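Local coordinates for protein putative peptidase (PDB 5DYN) that is a clostripain-family cysteine protease that hydrolyses peptide bonds and probably activates the Bacteroides fragilis toxin by proteolytic cleavage, at residues B[8-12]-B[13-17]; B[122-125]-B[126-130]. All coordinates share one frame; numbering follows the deposited sequence.

Contact 1 of 2, residues B[8-12]-B[13-17]; sequences NYMDI and ADLHA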
# COMPACT_ATOMS: atom_id res chain seq x y z
N ASN B 8 13.75 -8.30 10.03
CA ASN B 8 14.10 -7.74 8.72
C ASN B 8 12.93 -7.01 8.09
O ASN B 8 11.78 -7.43 8.20
CB ASN B 8 14.59 -8.84 7.79
CG ASN B 8 15.89 -9.46 8.26
OD1 ASN B 8 15.89 -10.37 9.08
ND2 ASN B 8 17.01 -8.95 7.75
N TYR B 9 13.24 -5.90 7.43
CA TYR B 9 12.24 -5.03 6.83
C TYR B 9 12.74 -4.65 5.44
O TYR B 9 13.89 -4.25 5.27
CB TYR B 9 12.00 -3.78 7.68
CG TYR B 9 11.83 -4.06 9.17
CD1 TYR B 9 12.93 -4.36 9.97
CD2 TYR B 9 10.58 -4.00 9.77
CE1 TYR B 9 12.78 -4.63 11.31
CE2 TYR B 9 10.43 -4.26 11.12
CZ TYR B 9 11.54 -4.57 11.89
OH TYR B 9 11.41 -4.83 13.23
N MET B 10 11.88 -4.77 4.43
CA MET B 10 12.29 -4.49 3.07
C MET B 10 12.17 -3.01 2.73
O MET B 10 11.07 -2.44 2.75
CB MET B 10 11.47 -5.32 2.07
CG MET B 10 11.93 -5.17 0.62
SD MET B 10 11.17 -6.36 -0.50
CE MET B 10 9.48 -6.29 0.06
N ASP B 11 13.30 -2.39 2.42
CA ASP B 11 13.29 -1.01 1.97
C ASP B 11 12.57 -0.92 0.63
O ASP B 11 12.57 -1.88 -0.15
CB ASP B 11 14.71 -0.45 1.88
CG ASP B 11 15.30 -0.12 3.24
OD1 ASP B 11 14.56 0.37 4.11
OD2 ASP B 11 16.51 -0.36 3.45
N ILE B 12 11.94 0.22 0.37
CA ILE B 12 11.17 0.40 -0.85
C ILE B 12 12.05 0.24 -2.10
O ILE B 12 11.60 -0.30 -3.11
CB ILE B 12 10.47 1.77 -0.87
CG1 ILE B 12 9.50 1.87 0.30
CG2 ILE B 12 9.72 1.98 -2.17
CD1 ILE B 12 8.50 0.74 0.34
N ALA B 13 13.29 0.70 -2.01
CA ALA B 13 14.23 0.57 -3.12
C ALA B 13 14.48 -0.90 -3.45
O ALA B 13 14.48 -1.29 -4.62
CB ALA B 13 15.55 1.27 -2.79
N ASP B 14 14.67 -1.70 -2.41
CA ASP B 14 14.84 -3.14 -2.57
C ASP B 14 13.58 -3.80 -3.12
O ASP B 14 13.66 -4.73 -3.93
CB ASP B 14 15.24 -3.79 -1.24
CG ASP B 14 16.54 -3.24 -0.70
OD1 ASP B 14 17.38 -2.82 -1.51
OD2 ASP B 14 16.71 -3.22 0.54
N LEU B 15 12.42 -3.33 -2.67
CA LEU B 15 11.14 -3.84 -3.17
C LEU B 15 11.01 -3.57 -4.66
O LEU B 15 10.64 -4.46 -5.43
CB LEU B 15 9.97 -3.22 -2.41
CG LEU B 15 8.56 -3.47 -2.96
CD1 LEU B 15 8.27 -4.96 -3.11
CD2 LEU B 15 7.51 -2.81 -2.08
N HIS B 16 11.33 -2.35 -5.06
CA HIS B 16 11.32 -1.96 -6.47
C HIS B 16 12.26 -2.83 -7.30
O HIS B 16 11.90 -3.28 -8.40
CB HIS B 16 11.69 -0.49 -6.64
CG HIS B 16 11.89 -0.09 -8.06
ND1 HIS B 16 13.14 -0.02 -8.65
CD2 HIS B 16 11.00 0.27 -9.02
CE1 HIS B 16 13.01 0.35 -9.91
NE2 HIS B 16 11.72 0.54 -10.16
N ALA B 17 13.46 -3.05 -6.78
CA ALA B 17 14.44 -3.90 -7.46
C ALA B 17 13.88 -5.30 -7.67
O ALA B 17 14.07 -5.91 -8.72
CB ALA B 17 15.74 -3.96 -6.66
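Met10 and Leu15 meet at about a right angle where strand 8-10 turns directly into helix 12-18, a strand-to-helix junction in the C-terminal piece of this clostripain-family protease. The thioether lies across the root of Leu15, with Met10 SD 3.7 Å from Leu15 CA. With CG anti to the backbone N (chi1 -175°), the Met10 chain reaches forward along the first turn of the helix, and a bend at chi3 swings its methyl group onto the leucine branch, Met10 CE lying 3.6 Å from Leu15 CD1. The side chains of the methionine and Asp14 run antiparallel past one another, with Met10 CG 4.0 Å from Asp14 CB.

Asp11 holds the N-cap position, yet its side chain does not cap the helix. In one conformer its OD1 accepts a hydrogen bond from Ser125 N of the other protein chain; since Asp11 was modelled in two conformers, both this link and its alignment beside the carboxylate of Asp14 are uncertain. On the buried side Ile12 packs on Met35 and Leu15 on Leu44, while His16 NE2 is hydrogen-bonded to Asp46. The first helical bonds follow at once: His16 N donates to Ile12 O at 2.8 Å, and Leu15 N reaches Asp11 O at 2.9 Å.

Contact 2 of 2, residues B[122-125]-B[126-130]; sequences LAVA and TSKVL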
# COMPACT_ATOMS: atom_id res chain seq x y z
N LEU B 122 2.86 14.55 -11.64
CA LEU B 122 2.67 15.09 -10.30
C LEU B 122 3.98 15.64 -9.74
O LEU B 122 4.00 16.70 -9.12
CB LEU B 122 2.10 14.02 -9.37
CG LEU B 122 1.69 14.51 -7.98
CD1 LEU B 122 0.67 15.63 -8.08
CD2 LEU B 122 1.14 13.35 -7.15
N ALA B 123 5.07 14.91 -9.97
CA ALA B 123 6.39 15.35 -9.53
C ALA B 123 6.78 16.67 -10.20
O ALA B 123 7.38 17.54 -9.58
CB ALA B 123 7.43 14.28 -9.83
N VAL B 124 6.44 16.80 -11.48
CA VAL B 124 6.67 18.04 -12.21
C VAL B 124 5.86 19.17 -11.58
O VAL B 124 6.39 20.23 -11.27
CB VAL B 124 6.31 17.91 -13.70
CG1 VAL B 124 6.47 19.25 -14.41
CG2 VAL B 124 7.17 16.86 -14.37
N ALA B 125 4.57 18.91 -11.39
CA ALA B 125 3.66 19.88 -10.79
C ALA B 125 4.15 20.33 -9.42
O ALA B 125 4.11 21.52 -9.09
CB ALA B 125 2.27 19.30 -10.68
N THR B 126 4.60 19.37 -8.62
CA THR B 126 5.04 19.66 -7.26
C THR B 126 6.33 20.47 -7.25
O THR B 126 6.53 21.34 -6.40
CB THR B 126 5.24 18.36 -6.46
OG1 THR B 126 4.08 17.53 -6.59
CG2 THR B 126 5.47 18.66 -5.00
N SER B 127 7.21 20.21 -8.22
CA SER B 127 8.48 20.93 -8.33
C SER B 127 8.27 22.41 -8.66
O SER B 127 9.13 23.23 -8.40
CB SER B 127 9.39 20.28 -9.37
OG SER B 127 8.84 20.40 -10.67
N LYS B 128 7.11 22.73 -9.23
CA LYS B 128 6.78 24.12 -9.54
C LYS B 128 6.30 24.86 -8.29
O LYS B 128 6.24 26.08 -8.26
CB LYS B 128 5.70 24.20 -10.63
CG LYS B 128 6.11 23.60 -11.96
CD LYS B 128 4.97 23.65 -12.97
CE LYS B 128 5.48 23.47 -14.40
NZ LYS B 128 4.40 23.59 -15.42
N VAL B 129 5.96 24.10 -7.25
CA VAL B 129 5.39 24.67 -6.04
C VAL B 129 6.39 24.78 -4.89
O VAL B 129 6.60 25.86 -4.34
CB VAL B 129 4.19 23.83 -5.55
CG1 VAL B 129 3.69 24.35 -4.21
CG2 VAL B 129 3.07 23.85 -6.59
N LEU B 130 7.00 23.65 -4.54
CA LEU B 130 7.81 23.52 -3.33
C LEU B 130 8.94 24.56 -3.15
O LEU B 130 9.03 25.17 -2.09
CB LEU B 130 8.39 22.11 -3.24
CG LEU B 130 7.60 21.11 -2.39
CD1 LEU B 130 6.11 21.27 -2.59
CD2 LEU B 130 8.03 19.68 -2.72
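Thr126 and Leu122 meet one helical turn apart on helix 119-127, where the threonine hydroxyl folds back on the backbone. Thr126 OG1 donates to Leu122 O at 2.7 Å, coming from above the carbonyl plane, 41° out of it. A chi1 of -50° sets the hydroxyl beside its own backbone N, and both groups therefore turn to the same oxygen; Thr126 N adds the ordinary helical bond to Leu122 O at 2.8 Å. The hydroxyl also sits close to the leucine branch, with Thr126 OG1 4.1 Å from Leu122 CG.

On the next residue Ser127 OG folds back to a carbonyl three residues earlier. It points at Val124 O, but the modelled separation is very short, so the geometry of this bond is doubtful. Ser127 N keeps the regular bond to Ala123 O at 3.0 Å. Lys128 N then divides its hydrogen between two acceptors, bonding to Ala125 O at 3.2 Å from well above the carbonyl plane and only weakly to Val124 O. Lys128 CG lies alongside this last oxygen, 3.5 Å from Val124 O, before the chain extends outward. Val129 CG2 approaches Ala125 O at 3.6 Å.

Farther out, Trp177 of helix 172-182 gives its NE1 hydrogen bond to Thr126 OG1, while Leu122 and Thr126 both touch Trp232 of helix 231-236. Ala125 packs on Ala180, a ligand of the bound sodium ion that Glu118 and Asn121 also bind. The buried threonine hydroxyl is thus both donor and acceptor: its proton serves the helix backbone, its oxygen receives the indole N-H, and this pairing would hold its rotation and tie two helices together.

From the N terminus, contact 1 comes first, on the second strand of the hairpin 2-5/8-10, and joins it to helix 12-18, which leads on to strand 25-31 of the central mixed sheet. Contact 2 follows much later, on helix 119-127 beyond strand 110-115 of the same sheet, and ends at the first residue of helix 130-133. Each is local to a continuous stretch, so neither closes a long loop; they lie in series without crossing. The centres of contact 1 and contact 2 are about 26 Å apart, and the nearest atoms of contact 1 and contact 2 about 14 Å apart. Contact 1 faces the partner chain, whereas contact 2 packs among helices 160-167, 172-182 and 231-236.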